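Local structure of alkaline serine protease AL20 (Nesterenkonia abyssinica, 3CP7) at residues A[114-119]-A[182-187]; A[36-41]-A[91-96]; A[25-30]-A[107-112]. The protein probably cleaves peptide bonds as a thermostable, secreted bacterial serine protease with a trypsin-like fold. All blocks are in the same frame, centred on the assembly; numbering follows the deposited sequence.

Interaction 2 is the most buried of the three: two neighbouring strands of the N-terminal barrel, 36-38 and 93-96, run into a histidine-aspartate pair that is probably part of the active site. Interactions 1 and 3 lie farther from the centre of the chain and are partly buried. Interactions 2 and 3 hold the same sheet, since strands 19-27 and 35-38 are neighbours in it, tied by A37 N to N26 O. Interaction 1 ties a loop to the outermost strand 183-191 of the second sheet and meets interaction 3 where Q183 OE1 accepts from N26 ND2. Chemistry follows place: a full ladder plus carboxylate bonds in 2, one backbone bridge in 1, apolar packing in 3.

Interaction 1 of 3, residues A[114-119]-A[182-187]; sequences PIAFNQ and AQNSTN
I115 and Q183 form a single beta bridge, through which the connection between the two barrels of the trypsin-like fold is tied to the start of strand 183-191. Q183 commits both of its backbone polar atoms here, to the residues on either side of I115. Q183 N donates to P114 O at 2.8 Å. Q183 O accepts from A116 N at 2.9 Å, and this pair of bonds makes the bridge. A CA-H...O contact from I115 CA (3.4 Å to Q183 O) adds a weaker second approach to that oxygen, and I115 CG1 lies 3.6 Å from Q183 O. Beside the bridge, the methyls of A116 and A182 touch, CB to CB at 4.0 Å.

The side chain of Q183 is buried, and both ends of its amide are satisfied. CG stands anti to the backbone N (chi1 180°) and the chain continues extended. Q183 NE2 donates to S185 O at 3.1 Å, with the acceptor in the amide plane, while OE1 accepts from N26 ND2 of the N-terminal barrel. Held at both ends, the amide is unlikely to flip. Q119 curls back within its own loop, Q119 NE2 reaching F117 O from above that carbonyl's plane at 2.9 Å.

N184 and S185 both face W173 in a classic beta bulge where strand 183-191 pairs with strand 172-175. S185 OG is bonded to P201 O, I115 packs on F203 and Y211, and F117 rests on A207 and Q208 of helix 205-214.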
loop_
_atom_site.group_PDB
_atom_site.type_symbol
_atom_site.label_atom_id
_atom_site.label_comp_id
_atom_site.label_asym_id
_atom_site.label_seq_id
_atom_site.Cartn_x
_atom_site.Cartn_y
_atom_site.Cartn_z
ATOM N N PRO A 114 1.791 10.812 -19.364
ATOM C CA PRO A 114 0.452 10.363 -18.998
ATOM C C PRO A 114 0.538 8.876 -18.648
ATOM O O PRO A 114 1.512 8.207 -19.018
ATOM C CB PRO A 114 -0.381 10.573 -20.277
ATOM C CG PRO A 114 0.545 11.052 -21.337
ATOM C CD PRO A 114 1.950 11.034 -20.814
ATOM N N ILE A 115 -0.468 8.371 -17.953
ATOM C CA ILE A 115 -0.500 6.956 -17.582
ATOM C C ILE A 115 -1.895 6.439 -17.896
ATOM O O ILE A 115 -2.886 7.144 -17.698
ATOM C CB ILE A 115 -0.077 6.770 -16.102
ATOM C CG1 ILE A 115 0.011 5.286 -15.717
ATOM C CG2 ILE A 115 -0.997 7.566 -15.161
ATOM C CD1 ILE A 115 0.701 5.057 -14.377
ATOM N N ALA A 116 -1.955 5.220 -18.423
ATOM C CA ALA A 116 -3.203 4.622 -18.911
ATOM C C ALA A 116 -3.421 3.243 -18.299
ATOM O O ALA A 116 -2.465 2.496 -18.045
ATOM C CB ALA A 116 -3.195 4.519 -20.442
ATOM N N PHE A 117 -4.686 2.910 -18.084
ATOM C CA PHE A 117 -5.080 1.635 -17.479
ATOM C C PHE A 117 -6.217 1.019 -18.266
ATOM O O PHE A 117 -6.938 1.716 -19.007
ATOM C CB PHE A 117 -5.526 1.857 -16.036
ATOM C CG PHE A 117 -4.548 2.654 -15.227
ATOM C CD1 PHE A 117 -3.467 2.033 -14.617
ATOM C CD2 PHE A 117 -4.695 4.035 -15.100
ATOM C CE1 PHE A 117 -2.542 2.765 -13.881
ATOM C CE2 PHE A 117 -3.782 4.776 -14.352
ATOM C CZ PHE A 117 -2.715 4.147 -13.736
ATOM N N ASN A 118 -6.393 -0.289 -18.088
ATOM C CA ASN A 118 -7.499 -1.005 -18.727
ATOM C C ASN A 118 -7.544 -0.791 -20.228
ATOM O O ASN A 118 -8.613 -0.570 -20.825
ATOM C CB ASN A 118 -8.830 -0.689 -18.036
ATOM C CG ASN A 118 -8.883 -1.266 -16.640
ATOM O OD1 ASN A 118 -8.627 -2.453 -16.445
ATOM N ND2 ASN A 118 -9.182 -0.429 -15.666
ATOM N N GLN A 119 -6.363 -0.876 -20.825
ATOM C CA GLN A 119 -6.185 -0.779 -22.264
ATOM C C GLN A 119 -6.140 -2.184 -22.874
ATOM O O GLN A 119 -5.950 -3.160 -22.155
ATOM C CB GLN A 119 -4.900 -0.011 -22.569
ATOM C CG GLN A 119 -4.903 1.405 -22.009
ATOM C CD GLN A 119 -6.036 2.248 -22.576
ATOM O OE1 GLN A 119 -6.137 2.424 -23.790
ATOM N NE2 GLN A 119 -6.889 2.765 -21.708
ATOM N N ALA A 182 1.504 7.311 -23.611
ATOM C CA ALA A 182 1.054 7.022 -22.250
ATOM C C ALA A 182 1.778 5.793 -21.711
ATOM O O ALA A 182 1.934 4.792 -22.419
ATOM C CB ALA A 182 -0.461 6.806 -22.211
ATOM N N GLN A 183 2.226 5.885 -20.461
ATOM C CA GLN A 183 2.805 4.717 -19.815
ATOM C C GLN A 183 1.722 3.695 -19.515
ATOM O O GLN A 183 0.655 4.041 -19.007
ATOM C CB GLN A 183 3.532 5.107 -18.527
ATOM C CG GLN A 183 4.133 3.885 -17.839
ATOM C CD GLN A 183 5.179 4.212 -16.812
ATOM O OE1 GLN A 183 5.493 5.382 -16.558
ATOM N NE2 GLN A 183 5.747 3.172 -16.216
ATOM N N ASN A 184 1.999 2.432 -19.824
ATOM C CA ASN A 184 0.994 1.402 -19.664
ATOM C C ASN A 184 1.530 0.054 -19.150
ATOM O O ASN A 184 0.797 -0.936 -19.096
ATOM C CB ASN A 184 0.210 1.256 -20.966
ATOM C CG ASN A 184 -0.987 0.336 -20.845
ATOM O OD1 ASN A 184 -1.910 0.561 -20.032
ATOM N ND2 ASN A 184 -1.010 -0.691 -21.685
ATOM N N SER A 185 2.803 0.039 -18.761
ATOM C CA SER A 185 3.370 -1.066 -17.983
ATOM C C SER A 185 4.756 -0.642 -17.523
ATOM O O SER A 185 5.144 0.541 -17.650
ATOM C CB SER A 185 3.399 -2.396 -18.763
ATOM O OG SER A 185 3.763 -3.468 -17.901
ATOM N N THR A 186 5.492 -1.610 -16.999
ATOM C CA THR A 186 6.800 -1.380 -16.452
ATOM C C THR A 186 7.635 -2.644 -16.751
ATOM O O THR A 186 7.074 -3.753 -16.819
ATOM C CB THR A 186 6.492 -1.103 -14.963
ATOM O OG1 THR A 186 6.593 0.287 -14.574
ATOM C CG2 THR A 186 6.707 -2.249 -13.941
ATOM N N ASN A 187 8.942 -2.487 -16.978
ATOM C CA ASN A 187 9.820 -3.658 -17.072
ATOM C C ASN A 187 9.812 -4.402 -15.754
ATOM O O ASN A 187 10.129 -3.813 -14.725
ATOM C CB ASN A 187 11.268 -3.261 -17.369
ATOM C CG ASN A 187 11.422 -2.522 -18.691
ATOM O OD1 ASN A 187 10.765 -2.844 -19.688
ATOM N ND2 ASN A 187 12.298 -1.514 -18.702
#

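Interaction 2 of 3, residues A[36-41]-A[91-96]; sequences VATAGH and DYAFAV. With FMT (formic acid), chain C.
V36 pairs with A95, A37 with F94 and T38 with A93 in an antiparallel ladder of the N-terminal trypsin-like barrel, and just past its end H41 meets D91, consistent with two members of the Ser-His-Asp triad of this fold. V36:A95 and T38:A93 are hydrogen-bonded pairs, each with two backbone bonds; A37:F94 between them is non-hydrogen-bonded. The N-to-C directions of the short segments 36-38 and 93-96 differ by 145°. On the face carrying A37 and F94, F94 CE1 touches A37 CB at 3.8 Å.

Beyond the ladder the H41 ring reaches the carboxylate of D91. H41 CB lies 3.8 Å from D91 OD2, and a chi1 of 81° sets H41 CG between the backbone N and the carbonyl carbon, 3.8 Å from D91 OD1. H41 ND1 donates to D91 OD1 at 2.7 Å, with that oxygen in the ring plane and using its syn lone pair; ring and carboxylate planes are 39° apart. H41 CE1 lies 3.5 Å from D91 OD1, and H41 CD2 3.4 Å from O1 of the formic acid. D91 OD2 takes the backbone N of H41 at 2.8 Å, again through a syn lone pair, so the carboxylate grips H41 with both oxygens. S188 OG is a second partner of OD1, and W82 packs on both side chains.

The formic acid, probably from the crystallisation liquor, is also bonded by S169 OG and G167 N, consistent with a small molecule held in the probable active site. At the ring's far edge, H41 NE2 donates to formic acid O1 at 2.8 Å.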
loop_
_atom_site.group_PDB
_atom_site.type_symbol
_atom_site.label_atom_id
_atom_site.label_comp_id
_atom_site.label_asym_id
_atom_site.label_seq_id
_atom_site.Cartn_x
_atom_site.Cartn_y
_atom_site.Cartn_z
ATOM N N VAL A 36 6.759 8.798 -9.237
ATOM C CA VAL A 36 7.348 7.968 -10.293
ATOM C C VAL A 36 6.774 6.553 -10.264
ATOM O O VAL A 36 6.524 5.979 -9.190
ATOM C CB VAL A 36 8.901 7.919 -10.246
ATOM C CG1 VAL A 36 9.499 9.296 -10.507
ATOM C CG2 VAL A 36 9.414 7.355 -8.915
ATOM N N ALA A 37 6.567 6.003 -11.454
ATOM C CA ALA A 37 6.182 4.611 -11.623
ATOM C C ALA A 37 7.432 3.768 -11.706
ATOM O O ALA A 37 8.430 4.150 -12.339
ATOM C CB ALA A 37 5.385 4.444 -12.885
ATOM N N THR A 38 7.370 2.605 -11.068
ATOM C CA THR A 38 8.476 1.662 -11.110
ATOM C C THR A 38 7.928 0.251 -10.890
ATOM O O THR A 38 6.705 0.044 -10.917
ATOM C CB THR A 38 9.576 2.055 -10.082
ATOM O OG1 THR A 38 10.755 1.282 -10.326
ATOM C CG2 THR A 38 9.122 1.861 -8.637
ATOM N N ALA A 39 8.818 -0.723 -10.706
ATOM C CA ALA A 39 8.403 -2.097 -10.389
ATOM C C ALA A 39 8.303 -2.265 -8.882
ATOM O O ALA A 39 9.059 -1.654 -8.125
ATOM C CB ALA A 39 9.389 -3.107 -10.969
ATOM N N GLY A 40 7.386 -3.120 -8.443
ATOM C CA GLY A 40 7.292 -3.454 -7.023
ATOM C C GLY A 40 8.613 -3.948 -6.469
ATOM O O GLY A 40 9.017 -3.545 -5.378
ATOM N N HIS A 41 9.314 -4.804 -7.214
ATOM C CA HIS A 41 10.548 -5.382 -6.714
ATOM C C HIS A 41 11.690 -4.374 -6.637
ATOM O O HIS A 41 12.727 -4.672 -6.051
ATOM C CB HIS A 41 10.927 -6.648 -7.495
ATOM C CG HIS A 41 11.609 -6.402 -8.807
ATOM N ND1 HIS A 41 10.962 -6.490 -10.025
ATOM C CD2 HIS A 41 12.908 -6.124 -9.086
ATOM C CE1 HIS A 41 11.834 -6.256 -10.995
ATOM N NE2 HIS A 41 13.018 -6.039 -10.452
ATOM N N ASP A 91 3.591 -6.712 -10.210
ATOM C CA ASP A 91 4.920 -6.176 -9.936
ATOM C C ASP A 91 5.033 -4.751 -10.471
ATOM O O ASP A 91 5.822 -4.474 -11.376
ATOM C CB ASP A 91 6.032 -7.051 -10.529
ATOM C CG ASP A 91 7.420 -6.603 -10.102
ATOM O OD1 ASP A 91 8.410 -6.980 -10.766
ATOM O OD2 ASP A 91 7.531 -5.870 -9.098
ATOM N N TYR A 92 4.210 -3.861 -9.921
ATOM C CA TYR A 92 4.270 -2.432 -10.211
ATOM C C TYR A 92 4.169 -1.684 -8.883
ATOM O O TYR A 92 3.720 -2.232 -7.864
ATOM C CB TYR A 92 3.149 -1.992 -11.173
ATOM C CG TYR A 92 1.787 -2.482 -10.759
ATOM C CD1 TYR A 92 1.190 -3.571 -11.407
ATOM C CD2 TYR A 92 1.093 -1.895 -9.698
ATOM C CE1 TYR A 92 -0.054 -4.049 -11.011
ATOM C CE2 TYR A 92 -0.142 -2.371 -9.290
ATOM C CZ TYR A 92 -0.718 -3.456 -9.949
ATOM O OH TYR A 92 -1.942 -3.939 -9.544
ATOM N N ALA A 93 4.591 -0.425 -8.902
ATOM C CA ALA A 93 4.637 0.375 -7.690
ATOM C C ALA A 93 4.875 1.815 -8.054
ATOM O O ALA A 93 5.183 2.139 -9.196
ATOM C CB ALA A 93 5.745 -0.122 -6.766
ATOM N N PHE A 94 4.736 2.677 -7.057
ATOM C CA PHE A 94 4.980 4.097 -7.244
ATOM C C PHE A 94 5.809 4.589 -6.089
ATOM O O PHE A 94 5.617 4.138 -4.954
ATOM C CB PHE A 94 3.640 4.846 -7.322
ATOM C CG PHE A 94 2.772 4.374 -8.449
ATOM C CD1 PHE A 94 2.924 4.919 -9.723
ATOM C CD2 PHE A 94 1.866 3.329 -8.264
ATOM C CE1 PHE A 94 2.168 4.460 -10.788
ATOM C CE2 PHE A 94 1.116 2.862 -9.322
ATOM C CZ PHE A 94 1.276 3.405 -10.593
ATOM N N ALA A 95 6.726 5.506 -6.362
ATOM C CA ALA A 95 7.469 6.161 -5.288
ATOM C C ALA A 95 7.131 7.637 -5.314
ATOM O O ALA A 95 7.157 8.284 -6.367
ATOM C CB ALA A 95 8.972 5.939 -5.450
ATOM N N VAL A 96 6.795 8.155 -4.139
ATOM C CA VAL A 96 6.510 9.572 -3.972
ATOM C C VAL A 96 7.767 10.242 -3.419
ATOM O O VAL A 96 8.261 9.869 -2.350
ATOM C CB VAL A 96 5.316 9.791 -3.031
ATOM C CG1 VAL A 96 4.993 11.277 -2.922
ATOM C CG2 VAL A 96 4.100 9.014 -3.533
HETATM C C FMT C . 16.604 -5.159 -11.670
HETATM O O1 FMT C . 15.762 -5.683 -10.922
HETATM O O2 FMT C . 16.445 -5.060 -12.889
#

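Interaction 3 of 3, residues A[25-30]-A[107-112]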
loop_
_atom_site.group_PDB
_atom_site.type_symbol
_atom_site.label_atom_id
_atom_site.label_comp_id
_atom_site.label_asym_id
_atom_site.label_seq_id
_atom_site.Cartn_x
_atom_site.Cartn_y
_atom_site.Cartn_z
ATOM N N ALA A 25 12.894 4.095 -13.462
ATOM C CA ALA A 25 11.560 4.593 -13.141
ATOM C C ALA A 25 11.195 5.732 -14.076
ATOM O O ALA A 25 11.999 6.148 -14.912
ATOM C CB ALA A 25 11.493 5.055 -11.689
ATOM N N ASN A 26 9.986 6.261 -13.909
ATOM C CA ASN A 26 9.491 7.288 -14.804
ATOM C C ASN A 26 8.515 8.214 -14.108
ATOM O O ASN A 26 7.606 7.746 -13.446
ATOM C CB ASN A 26 8.815 6.624 -16.009
ATOM C CG ASN A 26 8.410 7.625 -17.083
ATOM O OD1 ASN A 26 9.251 8.360 -17.608
ATOM N ND2 ASN A 26 7.118 7.652 -17.417
ATOM N N ILE A 27 8.695 9.526 -14.283
ATOM C CA ILE A 27 7.748 10.497 -13.734
ATOM C C ILE A 27 6.423 10.415 -14.486
ATOM O O ILE A 27 6.379 10.612 -15.705
ATOM C CB ILE A 27 8.265 11.960 -13.806
ATOM C CG1 ILE A 27 9.640 12.089 -13.144
ATOM C CG2 ILE A 27 7.252 12.909 -13.157
ATOM C CD1 ILE A 27 10.305 13.460 -13.367
ATOM N N VAL A 28 5.354 10.123 -13.750
ATOM C CA VAL A 28 4.004 10.094 -14.313
ATOM C C VAL A 28 3.210 11.269 -13.753
ATOM O O VAL A 28 3.411 11.674 -12.607
ATOM C CB VAL A 28 3.278 8.744 -14.052
ATOM C CG1 VAL A 28 3.923 7.646 -14.908
ATOM C CG2 VAL A 28 3.251 8.380 -12.549
ATOM N N ALA A 29 2.335 11.834 -14.582
ATOM C CA ALA A 29 1.546 13.002 -14.166
ATOM C C ALA A 29 0.800 12.680 -12.886
ATOM O O ALA A 29 0.169 11.633 -12.796
ATOM C CB ALA A 29 0.579 13.388 -15.253
ATOM N N SER A 30 0.884 13.563 -11.893
ATOM C CA SER A 30 0.262 13.308 -10.595
ATOM C C SER A 30 -0.158 14.590 -9.912
ATOM O O SER A 30 0.521 15.612 -10.030
ATOM C CB SER A 30 1.249 12.588 -9.684
ATOM O OG SER A 30 2.380 13.394 -9.402
ATOM N N GLN A 107 7.650 19.617 -11.255
ATOM C CA GLN A 107 7.910 21.041 -11.496
ATOM C C GLN A 107 9.346 21.269 -11.964
ATOM O O GLN A 107 9.600 22.092 -12.851
ATOM C CB GLN A 107 7.632 21.842 -10.227
ATOM C CG GLN A 107 6.152 22.084 -9.967
ATOM C CD GLN A 107 5.545 23.078 -10.934
ATOM O OE1 GLN A 107 4.827 22.696 -11.856
ATOM N NE2 GLN A 107 5.839 24.369 -10.733
ATOM N N GLN A 108 10.282 20.542 -11.354
ATOM C CA GLN A 108 11.693 20.612 -11.724
ATOM C C GLN A 108 11.905 20.239 -13.187
ATOM O O GLN A 108 12.571 20.943 -13.947
ATOM C CB GLN A 108 12.501 19.653 -10.837
ATOM C CG GLN A 108 13.945 19.442 -11.302
ATOM C CD GLN A 108 14.794 20.678 -11.119
ATOM O OE1 GLN A 108 14.639 21.415 -10.146
ATOM N NE2 GLN A 108 15.708 20.900 -12.048
ATOM N N VAL A 109 11.354 19.094 -13.569
ATOM C CA VAL A 109 11.576 18.573 -14.911
ATOM C C VAL A 109 10.678 19.266 -15.937
ATOM O O VAL A 109 11.043 19.371 -17.109
ATOM C CB VAL A 109 11.423 17.021 -14.925
ATOM C CG1 VAL A 109 11.466 16.467 -16.323
ATOM C CG2 VAL A 109 12.532 16.394 -14.090
ATOM N N GLY A 110 9.511 19.729 -15.494
ATOM C CA GLY A 110 8.632 20.540 -16.345
ATOM C C GLY A 110 7.676 19.715 -17.191
ATOM O O GLY A 110 6.919 20.261 -17.992
ATOM N N THR A 111 7.698 18.395 -16.994
ATOM C CA THR A 111 6.869 17.477 -17.761
ATOM C C THR A 111 6.765 16.140 -17.038
ATOM O O THR A 111 7.452 15.905 -16.029
ATOM C CB THR A 111 7.409 17.302 -19.202
ATOM O OG1 THR A 111 6.432 16.643 -20.019
ATOM C CG2 THR A 111 8.725 16.522 -19.233
ATOM N N ALA A 112 5.860 15.300 -17.544
ATOM C CA ALA A 112 5.607 13.972 -16.996
ATOM C C ALA A 112 4.864 13.185 -18.049
ATOM O O ALA A 112 4.218 13.754 -18.935
ATOM C CB ALA A 112 4.748 14.073 -15.746
#
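A112 runs extended beside I27 and V28, its CA 5.0 Å from V28 CA, after G110 with a positive phi of 88° has ended helix 105-109. The contact lays the residues following this helix against I27 and A29 of segment 25-30, in the N-terminal barrel of the trypsin-like fold. A side chain at G110 would be jammed against the carbonyl O of V109, so the turn calls for a glycine.

I27 carries the contact with two branches. CG1 stands anti to the carbonyl carbon (chi1 -54°), and with chi2 at 171° the chain extends to I27 CD1, which meets V109 CG2 tip to tip at 3.8 Å. The other branch, I27 CG2, rests on A112 CB, also at 3.8 Å, with T111 O at its margin 4.2 Å from the same CG2. An alanine in place of I27 would probably open a gap between residue I27 and the V109 and A112 side chains, leaving V109 CG2 and A112 CB without these apolar mates.

The two segments share no direct hydrogen bond, but backbone bonding between I27 and S113 follows immediately after A112. V36, F57 and V105 also pack on I27, and P59 packs on V109.

The methyl of A112 points toward the 25-30 segment: A112 CB lies 4.3 Å from A29 CB and 3.5 Å from A29 N.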